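Local structure of PrimPol AEP domain (PP-N190) (Cyanophage S-2L, 6ZP9) at residues V62-V72 with S159-Q170. The protein probably synthesises DNA as the archaeo-eukaryotic primase (AEP) domain of the primase-polymerase of a cyanophage whose DNA carries 2-aminoadenine in place of adenine. Sequence-based numbering, arbitrary orientation.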
loop_
_atom_site.group_PDB
_atom_site.type_symbol
_atom_site.label_atom_id
_atom_site.label_comp_id
_atom_site.label_asym_id
_atom_site.label_seq_id
_atom_site.Cartn_x
_atom_site.Cartn_y
_atom_site.Cartn_z
ATOM N N VAL A 62 14.421 -2.134 -10.493
ATOM C CA VAL A 62 13.617 -1.540 -11.559
ATOM C C VAL A 62 14.278 -1.748 -12.916
ATOM O O VAL A 62 13.626 -2.163 -13.881
ATOM C CB VAL A 62 13.365 -0.048 -11.285
ATOM C CG1 VAL A 62 12.747 0.617 -12.513
ATOM C CG2 VAL A 62 12.464 0.126 -10.056
ATOM N N THR A 63 15.580 -1.470 -13.020
ATOM C CA THR A 63 16.235 -1.664 -14.315
ATOM C C THR A 63 16.276 -3.136 -14.719
ATOM O O THR A 63 16.259 -3.440 -15.915
ATOM C CB THR A 63 17.653 -1.090 -14.303
ATOM O OG1 THR A 63 18.437 -1.782 -13.328
ATOM C CG2 THR A 63 17.641 0.387 -13.970
ATOM N N GLN A 64 16.341 -4.075 -13.746
ATOM C CA GLN A 64 16.287 -5.495 -14.082
ATOM C C GLN A 64 14.905 -5.923 -14.553
ATOM O O GLN A 64 14.788 -6.920 -15.273
ATOM C CB GLN A 64 16.728 -6.342 -12.918
ATOM C CG GLN A 64 18.217 -6.578 -12.867
ATOM C CD GLN A 64 18.607 -7.556 -11.778
ATOM O OE1 GLN A 64 18.087 -8.680 -11.708
ATOM N NE2 GLN A 64 19.508 -7.126 -10.898
ATOM N N GLY A 65 13.854 -5.212 -14.154
ATOM C CA GLY A 65 12.527 -5.494 -14.667
ATOM C C GLY A 65 11.488 -5.885 -13.631
ATOM O O GLY A 65 10.420 -6.367 -14.006
ATOM N N PHE A 66 11.770 -5.686 -12.341
ATOM C CA PHE A 66 10.841 -6.073 -11.286
ATOM C C PHE A 66 9.811 -4.974 -11.029
ATOM O O PHE A 66 10.060 -3.791 -11.273
ATOM C CB PHE A 66 11.587 -6.356 -9.978
ATOM C CG PHE A 66 12.420 -7.614 -9.988
ATOM C CD1 PHE A 66 13.682 -7.627 -10.570
ATOM C CD2 PHE A 66 11.961 -8.767 -9.377
ATOM C CE1 PHE A 66 14.455 -8.770 -10.560
ATOM C CE2 PHE A 66 12.727 -9.917 -9.368
ATOM C CZ PHE A 66 13.982 -9.916 -9.958
ATOM N N ASN A 67 8.650 -5.372 -10.513
ATOM C CA ASN A 67 7.725 -4.411 -9.928
ATOM C C ASN A 67 8.095 -4.180 -8.459
ATOM O O ASN A 67 8.756 -5.003 -7.819
ATOM C CB ASN A 67 6.276 -4.892 -10.049
ATOM C CG ASN A 67 5.698 -4.693 -11.450
ATOM O OD1 ASN A 67 5.888 -3.653 -12.076
ATOM N ND2 ASN A 67 4.958 -5.685 -11.929
ATOM N N SER A 68 7.659 -3.039 -7.927
ATOM C CA SER A 68 8.154 -2.523 -6.658
ATOM C C SER A 68 7.029 -2.437 -5.640
ATOM O O SER A 68 5.968 -1.879 -5.935
ATOM C CB SER A 68 8.774 -1.139 -6.842
ATOM O OG SER A 68 9.885 -1.192 -7.719
ATOM N N TYR A 69 7.292 -2.947 -4.435
ATOM C CA TYR A 69 6.326 -3.009 -3.347
ATOM C C TYR A 69 7.034 -2.720 -2.029
ATOM O O TYR A 69 8.237 -2.968 -1.881
ATOM C CB TYR A 69 5.673 -4.395 -3.231
ATOM C CG TYR A 69 4.977 -4.877 -4.479
ATOM C CD1 TYR A 69 5.702 -5.446 -5.523
ATOM C CD2 TYR A 69 3.594 -4.766 -4.621
ATOM C CE1 TYR A 69 5.072 -5.894 -6.682
ATOM C CE2 TYR A 69 2.952 -5.208 -5.773
ATOM C CZ TYR A 69 3.699 -5.776 -6.803
ATOM O OH TYR A 69 3.089 -6.232 -7.958
ATOM N N ILE A 70 6.266 -2.249 -1.045
ATOM C CA ILE A 70 6.762 -2.165 0.323
ATOM C C ILE A 70 5.801 -2.876 1.262
ATOM O O ILE A 70 4.588 -2.893 1.045
ATOM C CB ILE A 70 6.967 -0.710 0.798
ATOM C CG1 ILE A 70 5.726 0.146 0.489
ATOM C CG2 ILE A 70 8.255 -0.137 0.193
ATOM C CD1 ILE A 70 5.774 1.529 1.160
ATOM N N VAL A 71 6.353 -3.456 2.321
ATOM C CA VAL A 71 5.527 -3.918 3.426
ATOM C C VAL A 71 4.991 -2.693 4.156
ATOM O O VAL A 71 5.764 -1.853 4.635
ATOM C CB VAL A 71 6.331 -4.822 4.367
ATOM C CG1 VAL A 71 5.429 -5.355 5.483
ATOM C CG2 VAL A 71 6.974 -5.949 3.591
ATOM N N VAL A 72 3.664 -2.570 4.229
ATOM C CA VAL A 72 3.075 -1.400 4.879
ATOM C C VAL A 72 3.286 -1.469 6.391
ATOM O O VAL A 72 3.737 -0.500 7.017
ATOM C CB VAL A 72 1.586 -1.263 4.506
ATOM C CG1 VAL A 72 0.941 -0.097 5.255
ATOM C CG2 VAL A 72 1.417 -1.078 2.989
ATOM N N SER A 159 1.584 -8.341 7.173
ATOM C CA SER A 159 2.775 -8.108 6.363
ATOM C C SER A 159 2.453 -7.896 4.885
ATOM O O SER A 159 3.353 -8.015 4.041
ATOM C CB SER A 159 3.772 -9.255 6.530
ATOM O OG SER A 159 3.253 -10.471 6.027
ATOM N N ARG A 160 1.206 -7.564 4.556
ATOM C CA ARG A 160 0.823 -7.337 3.166
ATOM C C ARG A 160 1.691 -6.251 2.536
ATOM O O ARG A 160 1.913 -5.194 3.140
ATOM C CB ARG A 160 -0.650 -6.935 3.089
ATOM C CG ARG A 160 -1.139 -6.524 1.698
ATOM C CD ARG A 160 -0.878 -7.599 0.666
ATOM N NE ARG A 160 -1.183 -8.941 1.168
ATOM C CZ ARG A 160 -1.374 -10.001 0.387
ATOM N NH1 ARG A 160 -1.644 -11.184 0.917
ATOM N NH2 ARG A 160 -1.303 -9.866 -0.932
ATOM N N VAL A 161 2.207 -6.523 1.306
ATOM C CA VAL A 161 2.963 -5.525 0.553
ATOM C C VAL A 161 2.015 -4.787 -0.379
ATOM O O VAL A 161 1.010 -5.339 -0.836
ATOM C CB VAL A 161 4.139 -6.151 -0.236
ATOM C CG1 VAL A 161 5.094 -6.873 0.689
ATOM C CG2 VAL A 161 3.634 -7.086 -1.338
ATOM N N MET A 162 2.337 -3.539 -0.691
ATOM C CA MET A 162 1.556 -2.716 -1.602
ATOM C C MET A 162 2.490 -2.009 -2.570
ATOM O O MET A 162 3.626 -1.670 -2.222
ATOM C CB MET A 162 0.713 -1.725 -0.783
ATOM C CG MET A 162 -0.393 -2.309 0.085
ATOM S SD MET A 162 -1.746 -3.001 -0.847
ATOM C CE MET A 162 -2.513 -1.441 -1.130
ATOM N N ARG A 163 1.993 -1.771 -3.784
ATOM C CA ARG A 163 2.769 -1.092 -4.819
ATOM C C ARG A 163 3.368 0.202 -4.290
ATOM O O ARG A 163 2.687 0.994 -3.631
ATOM C CB ARG A 163 1.888 -0.756 -5.975
ATOM C CG ARG A 163 1.622 -1.908 -6.910
ATOM C CD ARG A 163 2.827 -2.396 -7.692
ATOM N NE ARG A 163 2.431 -3.512 -8.503
ATOM C CZ ARG A 163 2.230 -3.443 -9.791
ATOM N NH1 ARG A 163 1.811 -4.487 -10.427
ATOM N NH2 ARG A 163 2.473 -2.370 -10.421
ATOM N N LEU A 164 4.653 0.420 -4.568
ATOM C CA LEU A 164 5.395 1.582 -4.096
ATOM C C LEU A 164 5.282 2.736 -5.100
ATOM O O LEU A 164 5.503 2.546 -6.303
ATOM C CB LEU A 164 6.854 1.176 -3.870
ATOM C CG LEU A 164 7.845 2.259 -3.467
ATOM C CD1 LEU A 164 7.472 2.866 -2.107
ATOM C CD2 LEU A 164 9.282 1.710 -3.471
ATOM N N ALA A 165 4.927 3.926 -4.604
ATOM C CA ALA A 165 4.844 5.115 -5.452
ATOM C C ALA A 165 6.210 5.449 -6.032
ATOM O O ALA A 165 7.244 5.195 -5.415
ATOM C CB ALA A 165 4.325 6.318 -4.660
ATOM N N GLY A 166 6.208 6.016 -7.237
ATOM C CA GLY A 166 7.437 6.459 -7.858
ATOM C C GLY A 166 8.205 5.406 -8.617
ATOM O O GLY A 166 9.287 5.718 -9.142
ATOM N N CYS A 167 7.703 4.170 -8.690
ATOM C CA CYS A 167 8.343 3.123 -9.478
ATOM C C CYS A 167 7.413 2.678 -10.595
ATOM O O CYS A 167 6.187 2.747 -10.451
ATOM C CB CYS A 167 8.712 1.899 -8.627
ATOM S SG CYS A 167 9.715 2.308 -7.190
ATOM N N PRO A 168 7.965 2.203 -11.706
ATOM C CA PRO A 168 7.117 1.838 -12.846
ATOM C C PRO A 168 6.362 0.530 -12.652
ATOM O O PRO A 168 6.858 -0.433 -12.047
ATOM C CB PRO A 168 8.112 1.734 -14.007
ATOM C CG PRO A 168 9.425 1.468 -13.369
ATOM C CD PRO A 168 9.403 2.173 -12.044
ATOM N N HIS A 169 5.129 0.533 -13.167
ATOM C CA HIS A 169 4.374 -0.671 -13.484
ATOM C C HIS A 169 4.990 -1.254 -14.749
ATOM O O HIS A 169 4.872 -0.666 -15.826
ATOM C CB HIS A 169 2.910 -0.279 -13.665
ATOM C CG HIS A 169 1.998 -1.395 -14.057
ATOM N ND1 HIS A 169 1.440 -2.255 -13.140
ATOM C CD2 HIS A 169 1.498 -1.757 -15.263
ATOM C CE1 HIS A 169 0.664 -3.122 -13.764
ATOM N NE2 HIS A 169 0.677 -2.839 -15.054
ATOM N N GLN A 170 5.686 -2.386 -14.620
ATOM C CA GLN A 170 6.594 -2.811 -15.684
ATOM C C GLN A 170 5.882 -3.175 -16.980
ATOM O O GLN A 170 6.493 -3.088 -18.050
ATOM C CB GLN A 170 7.441 -3.987 -15.210
ATOM C CG GLN A 170 8.477 -3.626 -14.159
ATOM C CD GLN A 170 9.671 -2.869 -14.723
ATOM O OE1 GLN A 170 9.739 -2.601 -15.917
ATOM N NE2 GLN A 170 10.640 -2.558 -13.864
HETATM O O HOH W 1 11.830 -0.876 -16.538
HETATM O O HOH W 2 9.027 -1.310 -10.405
HETATM O O HOH W 3 5.780 -1.506 -9.569
#
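Arg163 extends alongside Tyr69, both heading the same way, the guanidinium plane almost perpendicular to the ring (85°). The Arg163 chain bends at chi2 (-67°), which brings a tip whose CB starts away from strand 67-71 back along the tyrosine; CD lies 3.4 Å from Tyr69 CE2, and NE makes a weak hydrogen bond to the phenol OH. One guanidinium face stacks on the Asn67 amide, the planes 17° apart and Asn67 CG offset toward the rim. Beyond it, Arg163 NH2 donates in plane to His169 ND1 (2.9 Å); this bond and the amide stack probably hold the rotation of the group, the phenol bond being a weaker addition. Asn67 OD1 in turn accepts Gln170 N in its carbonyl plane at 2.8 Å, while the Asn67 and Gln170 side chains pass in opposite directions. Strand 161-163 is here the edge of a four-stranded antiparallel sheet, paired with 67-71, whose other neighbour is strand 34-38. Ile70 and Met162 exchange both backbone hydrogen bonds, flanked by the non-hydrogen-bonded pairs Tyr69-Arg163 and Val71-Val161. On the face of Val71, its CG2 meets Val161 CG1 at 3.6 Å; on the face of Ile70, that side chain crosses Leu164 at about a right angle, and Leu164 continues onto Ile19 and His22 of helix 16-25. Cys167, past the end of strand 161-163, packs its CB on Ser68 CB, and the Ser68 hydroxyl hydrogen-bonds Tyr35. At the helix end, closed by a Schellman motif at Gly65, Gln170 NE2 grips two carbonyls: Val62 O on a lone pair at 3.0 Å, and Phe66 O from above the carbonyl plane at 2.9 Å. Val62 CG1 meets CG of the Pro168 ring at 3.5 Å, and a water donates to Gln170 OE1 and, weakly, to Val62 O.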